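Amidase, hydantoinase/carbamoylase family (Burkholderia ambifaria, PDB 5TP4) probably hydrolyses N-carbamoyl-L-amino acids at carbon-nitrogen bonds other than peptide bonds, as a zinc-dependent amidase of the peptidase M20 family. Local coordinates at residues Leu20-Leu24 with Ala396-Val401; Ala61-Val65 with Phe74-Asp78; Ala220-Leu224 with Val303-Glu307. Where two conformers were deposited one is given. Residues are numbered along the deposited sequence.

In the fold
Contacts 1 and 2 belong to the zinc-binding part of the chain, their centres about 22 Å apart; contact 3 lies on the opposite side of the chain's centre, about 37 Å from contact 1 and 43 Å from contact 2, centre to centre. Contact 1 joins two helices distant in sequence by apolar and CH-pi packing, part buried and part open. Contact 2 pairs neighbouring strands of a hairpin through backbone hydrogen bonds, with a polar fringe at the surface. Contact 3 is the most buried, a helix on a strand fixed by a salt bridge. Contacts 2 and 3 reach the same extended sheet, and helix 105-121 touches both contacts 1 and 2.

Contact 1: Leu20-Leu24 with Ala396-Val401; sequences LWRSL and ALPDDV. With EDO (1,2-ethanediol), chain V.
L20-L24 is regular alpha helix within helix 17-28 (phi/psi near -65/-40), with L24 N bonded to L20 O at 3.0 Å. A396 and L397 approach in extended conformation (-135/152 and -89/149). L397 is the N-cap of helix 398-416, whose first turn closes through V401 N to L397 O at 3.0 Å. The backbones come nearest at W21 and P398, CA to CA 6.6 Å. L20, W21, L24 and V401 point CB toward the other segment. W21 (chi1 t, chi2 -98°) lays its indole against the start of the second helix: P398 CG stands 3.6 Å from the centroid of the six-membered ring, 8° off its normal, a CH-pi contact, while the edge meets A396 O (CH2 to O, 3.5 Å) and V401 CG2 (4.1 Å from CZ3). V401 (chi1 t) touches with CG1 both L20 CD2 (3.6 Å; L20 t, p) and L24 CD1 (4.0 Å; L24 m, t). S23, chi1 p, turns OG back to L20 O at 2.7 Å. An ethanediol, probably from the crystallisation liquor, lies over the other indole face, its O2 donating to W21 O at 3.1 Å. L20 and L24 also rest on L109 of helix 105-121, and V401 on I382 of strand 377-382; helix 17-28 thus packs on two helices of the zinc-binding part of this M20 fold. A396 CB is about 9 Å from the side chain of D103, a predicted zinc ligand. Without polar bonding between the segments, the join rests on apolar packing: aliphatic carbons, and the face and edge of one indole.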
ATOM      1  N   LEU B  20     -25.342  35.575  13.706  1.00 11.53           N
ATOM      2  CA  LEU B  20     -25.105  34.320  12.993  1.00  9.96           C
ATOM      3  C   LEU B  20     -23.933  33.556  13.617  1.00 11.38           C
ATOM      4  O   LEU B  20     -24.007  32.332  13.795  1.00 11.90           O
ATOM      5  CB  LEU B  20     -24.859  34.615  11.504  1.00  7.98           C
ATOM      6  CG  LEU B  20     -24.389  33.455  10.607  1.00 10.01           C
ATOM      7  CD1 LEU B  20     -25.270  32.215  10.705  1.00 12.90           C
ATOM      8  CD2 LEU B  20     -24.326  33.887   9.163  1.00  8.18           C
ATOM      9  N   TRP B  21     -22.860  34.265  13.988  1.00 11.76           N
ATOM     10  CA  TRP B  21     -21.707  33.606  14.600  1.00  9.54           C
ATOM     11  C   TRP B  21     -22.095  32.945  15.916  1.00 12.51           C
ATOM     12  O   TRP B  21     -21.679  31.817  16.195  1.00 11.56           O
ATOM     13  CB  TRP B  21     -20.570  34.620  14.793  1.00 10.07           C
ATOM     14  CG  TRP B  21     -19.298  34.028  15.324  1.00 15.45           C
ATOM     15  CD1 TRP B  21     -18.866  34.019  16.623  1.00 15.19           C
ATOM     16  CD2 TRP B  21     -18.279  33.369  14.555  1.00 15.61           C
ATOM     17  NE1 TRP B  21     -17.648  33.388  16.705  1.00 15.75           N
ATOM     18  CE2 TRP B  21     -17.274  32.971  15.452  1.00 15.79           C
ATOM     19  CE3 TRP B  21     -18.146  33.044  13.194  1.00 15.54           C
ATOM     20  CZ2 TRP B  21     -16.115  32.309  15.032  1.00 19.73           C
ATOM     21  CZ3 TRP B  21     -17.001  32.370  12.779  1.00 13.91           C
ATOM     22  CH2 TRP B  21     -16.003  32.012  13.698  1.00 15.21           C
ATOM     23  N   ARG B  22     -22.928  33.620  16.714  1.00 12.81           N
ATOM     24  CA  ARG B  22     -23.422  33.034  17.959  1.00 11.25           C
ATOM     25  C   ARG B  22     -24.287  31.807  17.698  1.00 10.11           C
ATOM     26  O   ARG B  22     -24.218  30.824  18.447  1.00 13.32           O
ATOM     27  CB  ARG B  22     -24.201  34.088  18.749  1.00 17.11           C
ATOM     28  N   SER B  23     -25.108  31.830  16.641  1.00  9.47           N
ATOM     29  CA  SER B  23     -25.924  30.644  16.370  1.00 12.01           C
ATOM     30  C   SER B  23     -25.047  29.461  15.985  1.00 10.17           C
ATOM     31  O   SER B  23     -25.325  28.315  16.356  1.00  9.41           O
ATOM     32  CB  SER B  23     -26.963  30.931  15.273  1.00 11.02           C
ATOM     33  OG  SER B  23     -26.376  31.042  13.985  1.00 15.91           O
ATOM     34  N   LEU B  24     -23.970  29.729  15.257  1.00  8.77           N
ATOM     35  CA  LEU B  24     -23.016  28.678  14.934  1.00  8.68           C
ATOM     36  C   LEU B  24     -22.332  28.146  16.184  1.00  9.33           C
ATOM     37  O   LEU B  24     -22.120  26.938  16.317  1.00 12.50           O
ATOM     38  CB  LEU B  24     -21.979  29.227  13.959  1.00  8.63           C
ATOM     39  CG  LEU B  24     -22.562  29.273  12.541  1.00 10.59           C
ATOM     40  CD1 LEU B  24     -21.765  30.238  11.690  1.00 14.87           C
ATOM     41  CD2 LEU B  24     -22.554  27.851  11.951  1.00 11.88           C
ATOM     42  N   ALA B 396     -13.657  28.713   9.740  1.00 22.38           N
ATOM     43  CA  ALA B 396     -13.957  29.849   8.884  1.00 14.22           C
ATOM     44  C   ALA B 396     -13.907  31.093   9.751  1.00 16.36           C
ATOM     45  O   ALA B 396     -14.118  31.020  10.967  1.00 19.20           O
ATOM     46  CB  ALA B 396     -15.332  29.757   8.218  1.00 15.12           C
ATOM     47  N   LEU B 397     -13.596  32.204   9.136  1.00 15.23           N
ATOM     48  CA  LEU B 397     -13.448  33.449   9.880  1.00 13.89           C
ATOM     49  C   LEU B 397     -14.789  34.168   9.989  1.00 13.01           C
ATOM     50  O   LEU B 397     -15.612  34.086   9.082  1.00 11.85           O
ATOM     51  CB  LEU B 397     -12.446  34.372   9.189  1.00 14.82           C
ATOM     52  CG  LEU B 397     -11.004  33.911   9.087  1.00 23.36           C
ATOM     53  CD1 LEU B 397     -10.200  34.883   8.236  1.00 26.70           C
ATOM     54  CD2 LEU B 397     -10.435  33.785  10.475  1.00 26.48           C
ATOM     55  N   PRO B 398     -15.011  34.916  11.074  1.00 13.80           N
ATOM     56  CA  PRO B 398     -16.325  35.553  11.255  1.00 14.50           C
ATOM     57  C   PRO B 398     -16.708  36.493  10.137  1.00 13.31           C
ATOM     58  O   PRO B 398     -17.866  36.476   9.702  1.00 13.84           O
ATOM     59  CB  PRO B 398     -16.186  36.295  12.595  1.00 16.16           C
ATOM     60  CG  PRO B 398     -15.090  35.542  13.347  1.00 22.08           C
ATOM     61  CD  PRO B 398     -14.143  35.062  12.264  1.00 15.48           C
ATOM     62  N   ASP B 399     -15.776  37.317   9.646  1.00 14.23           N
ATOM     63  CA  ASP B 399     -16.148  38.212   8.555  1.00 14.39           C
ATOM     64  C   ASP B 399     -16.424  37.469   7.246  1.00 12.74           C
ATOM     65  O   ASP B 399     -17.174  37.970   6.404  1.00 11.31           O
ATOM     66  CB  ASP B 399     -15.056  39.277   8.363  1.00 14.92           C
ATOM     67  CG  ASP B 399     -15.007  40.280   9.492  1.00 23.49           C
ATOM     68  OD1 ASP B 399     -15.885  40.270  10.390  1.00 28.17           O
ATOM     69  OD2 ASP B 399     -14.062  41.092   9.483  1.00 32.63           O
ATOM     70  N   ASP B 400     -15.836  36.288   7.024  1.00 10.71           N
ATOM     71  CA  ASP B 400     -16.166  35.541   5.811  1.00  9.71           C
ATOM     72  C   ASP B 400     -17.549  34.919   5.931  1.00 10.79           C
ATOM     73  O   ASP B 400     -18.334  34.928   4.974  1.00 10.52           O
ATOM     74  CB  ASP B 400     -15.120  34.458   5.567  1.00 10.68           C
ATOM     75  CG  ASP B 400     -13.765  35.033   5.214  1.00 20.36           C
ATOM     76  OD1 ASP B 400     -13.729  36.165   4.685  1.00 19.21           O
ATOM     77  OD2 ASP B 400     -12.746  34.354   5.462  1.00 19.57           O
ATOM     78  N   VAL B 401     -17.864  34.403   7.126  1.00 13.09           N
ATOM     79  CA  VAL B 401     -19.209  33.915   7.406  1.00  9.14           C
ATOM     80  C   VAL B 401     -20.221  35.019   7.149  1.00 10.71           C
ATOM     81  O   VAL B 401     -21.239  34.823   6.468  1.00 10.15           O
ATOM     82  CB  VAL B 401     -19.284  33.405   8.860  1.00 10.07           C
ATOM     83  CG1 VAL B 401     -20.735  33.306   9.330  1.00 12.94           C
ATOM     84  CG2 VAL B 401     -18.543  32.064   8.994  1.00 10.86           C
TER
HETATM   85  C1  EDO V 507     -18.393  28.106  15.229  1.00 33.31           C
HETATM   86  O1  EDO V 507     -17.209  27.827  15.989  1.00 37.11           O
HETATM   87  C2  EDO V 507     -18.516  29.611  14.991  1.00 35.91           C
HETATM   88  O2  EDO V 507     -18.993  30.256  16.178  1.00 32.87           O

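Contact 2: Ala61-Val65 with Phe74-Asp78; sequences AGMTV and FARRD. With EDO (1,2-ethanediol), chain U.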
ATOM      1  N   ALA B  61     -38.577  32.687  14.871  1.00 12.77           N
ATOM      2  CA  ALA B  61     -38.483  33.659  13.787  1.00 11.91           C
ATOM      3  C   ALA B  61     -39.763  33.700  12.950  1.00 15.06           C
ATOM      4  O   ALA B  61     -39.770  34.261  11.846  1.00 15.37           O
ATOM      5  CB  ALA B  61     -37.285  33.341  12.885  1.00 15.08           C
ATOM      6  N   GLY B  62     -40.832  33.095  13.440  1.00 12.77           N
ATOM      7  CA  GLY B  62     -42.134  33.231  12.808  1.00 10.57           C
ATOM      8  C   GLY B  62     -42.408  32.230  11.722  1.00 14.26           C
ATOM      9  O   GLY B  62     -43.429  32.349  11.033  1.00 17.88           O
ATOM     10  N   MET B  63     -41.553  31.236  11.558  1.00 11.35           N
ATOM     11  CA  MET B  63     -41.674  30.235  10.507  0.57 10.66           C
ATOM     12  C   MET B  63     -42.509  29.044  10.977  1.00 13.02           C
ATOM     13  O   MET B  63     -42.641  28.785  12.175  1.00 12.69           O
ATOM     14  CB  MET B  63     -40.290  29.746  10.088  0.57  8.75           C
ATOM     15  CG  MET B  63     -39.332  30.892   9.704  0.57  8.39           C
ATOM     16  SD  MET B  63     -37.744  30.271   9.169  0.57 11.19           S
ATOM     17  CE  MET B  63     -38.027  30.101   7.401  0.57 10.29           C
ATOM     18  N   THR B  64     -43.055  28.300  10.019  1.00 11.35           N
ATOM     19  CA  THR B  64     -43.652  27.003  10.313  1.00 11.99           C
ATOM     20  C   THR B  64     -42.669  25.923   9.868  1.00 13.14           C
ATOM     21  O   THR B  64     -41.923  26.103   8.898  1.00 13.21           O
ATOM     22  CB  THR B  64     -45.009  26.820   9.634  1.00 14.68           C
ATOM     23  OG1 THR B  64     -44.876  26.974   8.219  1.00 14.48           O
ATOM     24  CG2 THR B  64     -45.996  27.857  10.142  1.00 15.89           C
ATOM     25  N   VAL B  65     -42.625  24.829  10.615  1.00  9.39           N
ATOM     26  CA  VAL B  65     -41.609  23.793  10.432  1.00  8.98           C
ATOM     27  C   VAL B  65     -42.287  22.444  10.271  1.00  9.35           C
ATOM     28  O   VAL B  65     -43.272  22.148  10.952  1.00 13.61           O
ATOM     29  CB  VAL B  65     -40.625  23.746  11.622  1.00 12.56           C
ATOM     30  CG1 VAL B  65     -39.575  22.647  11.404  1.00 13.80           C
ATOM     31  CG2 VAL B  65     -39.914  25.103  11.809  1.00  9.18           C
ATOM     32  N   PHE B  74     -37.924  21.185   6.907  1.00 11.04           N
ATOM     33  CA  PHE B  74     -38.259  22.398   6.168  1.00 11.52           C
ATOM     34  C   PHE B  74     -38.846  23.460   7.074  1.00 10.13           C
ATOM     35  O   PHE B  74     -39.787  23.191   7.814  1.00 13.90           O
ATOM     36  CB  PHE B  74     -39.309  22.111   5.099  1.00  8.79           C
ATOM     37  CG  PHE B  74     -38.787  21.269   3.987  1.00 11.25           C
ATOM     38  CD1 PHE B  74     -38.859  19.881   4.075  1.00 12.76           C
ATOM     39  CD2 PHE B  74     -38.217  21.855   2.862  1.00 12.85           C
ATOM     40  CE1 PHE B  74     -38.368  19.104   3.043  1.00 10.30           C
ATOM     41  CE2 PHE B  74     -37.731  21.068   1.817  1.00 13.34           C
ATOM     42  CZ  PHE B  74     -37.789  19.695   1.923  1.00 12.36           C
ATOM     43  N   ALA B  75     -38.335  24.673   6.972  1.00  7.18           N
ATOM     44  CA  ALA B  75     -38.924  25.825   7.653  1.00  7.39           C
ATOM     45  C   ALA B  75     -39.444  26.782   6.586  1.00  9.66           C
ATOM     46  O   ALA B  75     -38.741  27.075   5.607  1.00 13.53           O
ATOM     47  CB  ALA B  75     -37.894  26.532   8.541  1.00  7.22           C
ATOM     48  N   ARG B  76     -40.667  27.275   6.771  1.00  8.34           N
ATOM     49  CA  ARG B  76     -41.371  28.025   5.737  1.00 11.70           C
ATOM     50  C   ARG B  76     -41.637  29.456   6.176  1.00 13.84           C
ATOM     51  O   ARG B  76     -42.131  29.689   7.283  1.00 12.01           O
ATOM     52  CB  ARG B  76     -42.693  27.337   5.418  1.00 11.62           C
ATOM     53  CG  ARG B  76     -43.665  28.151   4.570  1.00 14.56           C
ATOM     54  CD  ARG B  76     -43.312  28.158   3.105  1.00 19.63           C
ATOM     55  NE  ARG B  76     -44.427  28.755   2.365  1.00 18.56           N
ATOM     56  CZ  ARG B  76     -44.803  28.402   1.143  1.00 15.48           C
ATOM     57  NH1 ARG B  76     -44.141  27.455   0.483  1.00 17.36           N
ATOM     58  NH2 ARG B  76     -45.836  29.024   0.585  1.00 18.99           N
ATOM     59  N   ARG B  77     -41.326  30.412   5.294  1.00  8.34           N
ATOM     60  CA  ARG B  77     -41.708  31.813   5.451  1.00  8.75           C
ATOM     61  C   ARG B  77     -42.503  32.224   4.218  1.00 10.88           C
ATOM     62  O   ARG B  77     -41.922  32.416   3.148  1.00 12.79           O
ATOM     63  CB  ARG B  77     -40.477  32.711   5.603  1.00  8.46           C
ATOM     64  CG  ARG B  77     -40.795  34.176   5.896  1.00 10.74           C
ATOM     65  CD  ARG B  77     -39.477  34.933   6.085  1.00 11.40           C
ATOM     66  NE  ARG B  77     -39.618  36.210   6.792  1.00 13.91           N
ATOM     67  CZ  ARG B  77     -39.812  37.388   6.207  1.00 17.54           C
ATOM     68  NH1 ARG B  77     -39.957  37.476   4.885  1.00 13.84           N
ATOM     69  NH2 ARG B  77     -39.865  38.486   6.953  1.00 16.14           N
ATOM     70  N   ASP B  78     -43.814  32.378   4.378  1.00  9.80           N
ATOM     71  CA  ASP B  78     -44.683  32.694   3.250  1.00 10.33           C
ATOM     72  C   ASP B  78     -44.267  34.016   2.618  1.00 10.50           C
ATOM     73  O   ASP B  78     -43.762  34.919   3.291  1.00 13.79           O
ATOM     74  CB  ASP B  78     -46.124  32.842   3.717  1.00 16.01           C
ATOM     75  CG  ASP B  78     -46.797  31.523   4.057  1.00 14.33           C
ATOM     76  OD1 ASP B  78     -46.338  30.440   3.626  1.00 14.10           O
ATOM     77  OD2 ASP B  78     -47.842  31.611   4.723  1.00 17.72           O
TER
HETATM   78  C1  EDO U 506     -44.915  33.140   8.129  1.00 30.80           C
HETATM   79  O1  EDO U 506     -43.548  33.541   7.947  1.00 27.67           O
HETATM   80  C2  EDO U 506     -44.967  31.625   8.198  1.00 26.72           C
HETATM   81  O2  EDO U 506     -44.947  31.156   6.851  1.00 23.03           O
HETATM   82  O   HOH W   1     -46.494  28.889   6.604  1.00 22.21           O
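A61-V65 leaves helix 45-60 and enters strand 64-67, which pairs antiparallel with strand 73-77 in a beta hairpin at the end of the large mixed sheet. G62, at positive phi, is the C-prime residue of a Schellman motif: its N reaches R59 O, and M63 N reaches C58 O. T64 and R76 form the hydrogen-bonded pair, T64 N to R76 O at 3.2 Å and R76 N to T64 O at 2.7 Å. V65 and A75 are the next, non-hydrogen-bonded pair, where V65 CA-H faces F74 O (CA to O 3.2 Å). F74 and S66 continue the ladder; A75 and R77 bond across to I131 and L129 of strand 129-133. R76 O takes a second donor, O2 of an ethanediol probably from the crystallisation liquor, at 3.2 Å; ethanediol O2 accepts from D78 N at 3.0 Å and lies 2.8 Å from a water, which lies 3.0 Å from T64 OG1. R76 NE bonds D78 OD1 at 2.8 Å in a salt bridge, and its NH1 pairs with E130. R77 instead sends NH2 to N119 and I123 O. A75 CB lies 4.1 Å from V65 CG2 on their shared face and is also met by M63 CE at 3.7 Å; all three side chains touch C58 of helix 45-60. Apolar side chains thus meet the helix, while both arginines find polar partners within the protein.

Contact 3: Ala220-Leu224 with Val303-Glu307; sequences AIRWL and VDAME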
ATOM      1  N   ALA B 220     -16.968  16.394 -13.376  1.00 11.12           N
ATOM      2  CA  ALA B 220     -17.035  15.002 -13.825  1.00 12.26           C
ATOM      3  C   ALA B 220     -15.930  14.209 -13.129  1.00  9.06           C
ATOM      4  O   ALA B 220     -14.800  14.691 -12.995  1.00 13.17           O
ATOM      5  CB  ALA B 220     -16.871  14.902 -15.338  1.00 15.03           C
ATOM      6  N   ILE B 221     -16.270  13.007 -12.649  1.00 10.50           N
ATOM      7  CA  ILE B 221     -15.378  12.196 -11.823  1.00  9.31           C
ATOM      8  C   ILE B 221     -15.324  10.790 -12.408  1.00 11.40           C
ATOM      9  O   ILE B 221     -16.367  10.214 -12.747  1.00 11.62           O
ATOM     10  CB  ILE B 221     -15.859  12.111 -10.362  1.00  9.73           C
ATOM     11  CG1 ILE B 221     -16.179  13.492  -9.786  1.00 13.05           C
ATOM     12  CG2 ILE B 221     -14.799  11.386  -9.486  1.00  9.93           C
ATOM     13  CD1 ILE B 221     -16.825  13.412  -8.412  1.00 13.98           C
ATOM     14  N   ARG B 222     -14.124  10.216 -12.467  1.00 11.76           N
ATOM     15  CA  ARG B 222     -13.944   8.796 -12.731  1.00 11.61           C
ATOM     16  C   ARG B 222     -13.084   8.200 -11.627  1.00 11.33           C
ATOM     17  O   ARG B 222     -12.085   8.796 -11.218  1.00 12.26           O
ATOM     18  CB  ARG B 222     -13.265   8.535 -14.089  1.00 10.22           C
ATOM     19  CG  ARG B 222     -13.964   9.263 -15.225  1.00 13.57           C
ATOM     20  CD  ARG B 222     -15.288   8.603 -15.556  1.00 14.58           C
ATOM     21  NE  ARG B 222     -15.903   9.219 -16.740  1.00 16.24           N
ATOM     22  CZ  ARG B 222     -16.807  10.200 -16.712  1.00 21.80           C
ATOM     23  NH1 ARG B 222     -17.234  10.693 -15.554  1.00 20.53           N
ATOM     24  NH2 ARG B 222     -17.291  10.693 -17.850  1.00 22.02           N
ATOM     25  N   TRP B 223     -13.472   7.019 -11.167  1.00 12.18           N
ATOM     26  CA  TRP B 223     -12.658   6.213 -10.266  1.00 12.91           C
ATOM     27  C   TRP B 223     -12.219   4.971 -11.017  1.00 10.86           C
ATOM     28  O   TRP B 223     -13.053   4.284 -11.614  1.00 13.81           O
ATOM     29  CB  TRP B 223     -13.450   5.800  -9.033  1.00 14.80           C
ATOM     30  CG  TRP B 223     -13.466   6.812  -7.944  1.00 15.60           C
ATOM     31  CD1 TRP B 223     -12.970   8.082  -7.980  1.00 16.76           C
ATOM     32  CD2 TRP B 223     -13.976   6.610  -6.623  1.00 16.19           C
ATOM     33  NE1 TRP B 223     -13.146   8.694  -6.745  1.00 16.19           N
ATOM     34  CE2 TRP B 223     -13.764   7.808  -5.902  1.00 17.94           C
ATOM     35  CE3 TRP B 223     -14.608   5.538  -5.985  1.00 18.04           C
ATOM     36  CZ2 TRP B 223     -14.150   7.952  -4.570  1.00 25.15           C
ATOM     37  CZ3 TRP B 223     -14.985   5.684  -4.655  1.00 29.10           C
ATOM     38  CH2 TRP B 223     -14.764   6.884  -3.968  1.00 26.69           C
ATOM     39  N   LEU B 224     -10.920   4.704 -10.994  1.00 10.91           N
ATOM     40  CA  LEU B 224     -10.335   3.590 -11.721  1.00 10.89           C
ATOM     41  C   LEU B 224      -9.600   2.690 -10.738  1.00 13.39           C
ATOM     42  O   LEU B 224      -9.077   3.147  -9.717  1.00 12.85           O
ATOM     43  CB  LEU B 224      -9.356   4.090 -12.799  1.00 13.76           C
ATOM     44  CG  LEU B 224      -9.853   5.224 -13.714  1.00 18.56           C
ATOM     45  CD1 LEU B 224      -8.781   5.558 -14.747  1.00 26.85           C
ATOM     46  CD2 LEU B 224     -11.089   4.811 -14.404  1.00 24.71           C
ATOM     47  N   VAL B 303     -12.697  14.477 -19.139  1.00 14.59           N
ATOM     48  CA  VAL B 303     -12.237  13.471 -18.179  1.00 11.79           C
ATOM     49  C   VAL B 303     -12.141  12.114 -18.867  1.00 12.28           C
ATOM     50  O   VAL B 303     -11.214  11.342 -18.611  1.00 12.39           O
ATOM     51  CB  VAL B 303     -13.103  13.449 -16.889  1.00 11.17           C
ATOM     52  CG1 VAL B 303     -14.400  12.618 -17.026  1.00 12.41           C
ATOM     53  CG2 VAL B 303     -12.298  12.909 -15.733  1.00 12.73           C
ATOM     54  N   ASP B 304     -13.047  11.822 -19.803  1.00 12.31           N
ATOM     55  CA  ASP B 304     -12.930  10.585 -20.570  0.60 12.52           C
ATOM     56  C   ASP B 304     -11.665  10.594 -21.425  1.00 14.75           C
ATOM     57  O   ASP B 304     -10.989   9.565 -21.577  1.00 15.14           O
ATOM     58  CB  ASP B 304     -14.178  10.394 -21.442  0.60 14.91           C
ATOM     59  CG  ASP B 304     -15.409  10.019 -20.632  0.60 19.19           C
ATOM     60  OD1 ASP B 304     -15.246   9.623 -19.461  0.60 26.62           O
ATOM     61  OD2 ASP B 304     -16.538  10.106 -21.175  0.60 20.65           O
ATOM     62  N   ALA B 305     -11.309  11.757 -21.970  1.00 16.20           N
ATOM     63  CA  ALA B 305     -10.086  11.851 -22.757  1.00 14.33           C
ATOM     64  C   ALA B 305      -8.864  11.592 -21.891  1.00 13.95           C
ATOM     65  O   ALA B 305      -7.930  10.909 -22.325  1.00 16.24           O
ATOM     66  CB  ALA B 305      -9.985  13.223 -23.421  1.00 15.61           C
ATOM     67  N   MET B 306      -8.857  12.127 -20.666  1.00 13.75           N
ATOM     68  CA  MET B 306      -7.779  11.825 -19.730  1.00 12.66           C
ATOM     69  C   MET B 306      -7.697  10.322 -19.466  1.00 12.35           C
ATOM     70  O   MET B 306      -6.601   9.749 -19.446  1.00 11.85           O
ATOM     71  CB  MET B 306      -7.988  12.613 -18.427  1.00 10.75           C
ATOM     72  CG  MET B 306      -7.972  14.108 -18.629  1.00 19.01           C
ATOM     73  SD  MET B 306      -8.510  14.966 -17.100  1.00 22.87           S
ATOM     74  CE  MET B 306      -7.227  14.400 -16.001  1.00 22.51           C
ATOM     75  N   GLU B 307      -8.852   9.663 -19.281  1.00 11.21           N
ATOM     76  CA  GLU B 307      -8.862   8.222 -19.050  1.00 11.71           C
ATOM     77  C   GLU B 307      -8.247   7.474 -20.224  1.00 11.88           C
ATOM     78  O   GLU B 307      -7.428   6.564 -20.045  1.00 12.62           O
ATOM     79  CB  GLU B 307     -10.291   7.721 -18.823  1.00 15.39           C
ATOM     80  CG  GLU B 307     -10.297   6.224 -18.618  1.00 15.39           C
ATOM     81  CD  GLU B 307     -11.660   5.655 -18.374  1.00 19.11           C
ATOM     82  OE1 GLU B 307     -12.475   6.329 -17.715  1.00 24.88           O
ATOM     83  OE2 GLU B 307     -11.886   4.516 -18.833  1.00 18.36           O
TER
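Helix 300-321 packs on strand 212-229, running roughly along it: the short segments' axes are 9.1 Å apart at closest approach and 25° from parallel. V303 begins the contact with CG1 3.8 Å from A220 CB and 3.4 Å from R222 CZ, over one face of the guanidinium; it also packs on L295 and H297 of strand 288-297. D304 follows with the charged bond: R222 reaches OD1 from both NE and NH2, each 2.8 Å away, a salt bridge in which one carboxylate oxygen takes two donors at the edge of the guanidinium, near its plane. R222 NH2 also bridges to D300 one turn earlier in the helix, while NH1 bonds I221 O at 3.0 Å. This is the helix-on-sheet layer of the smaller domain of an M20 peptidase fold, probably the dimerisation domain of the family; I221 and W223 turn from the helix to the opposite sheet face, where W223 packs on R282 of the second subunit. M306 packs instead on H297 of strand 288-297. E307, its N bonded to V303 O at 3.0 Å, carries the contact on: its OE1 lies 3.9 Å from L224 CD2 and 4.1 Å from R222 CG, while OE2 is held by R311 in a salt bridge; R222 NE stays 4.6 Å from E307 OE1, beyond bonding range.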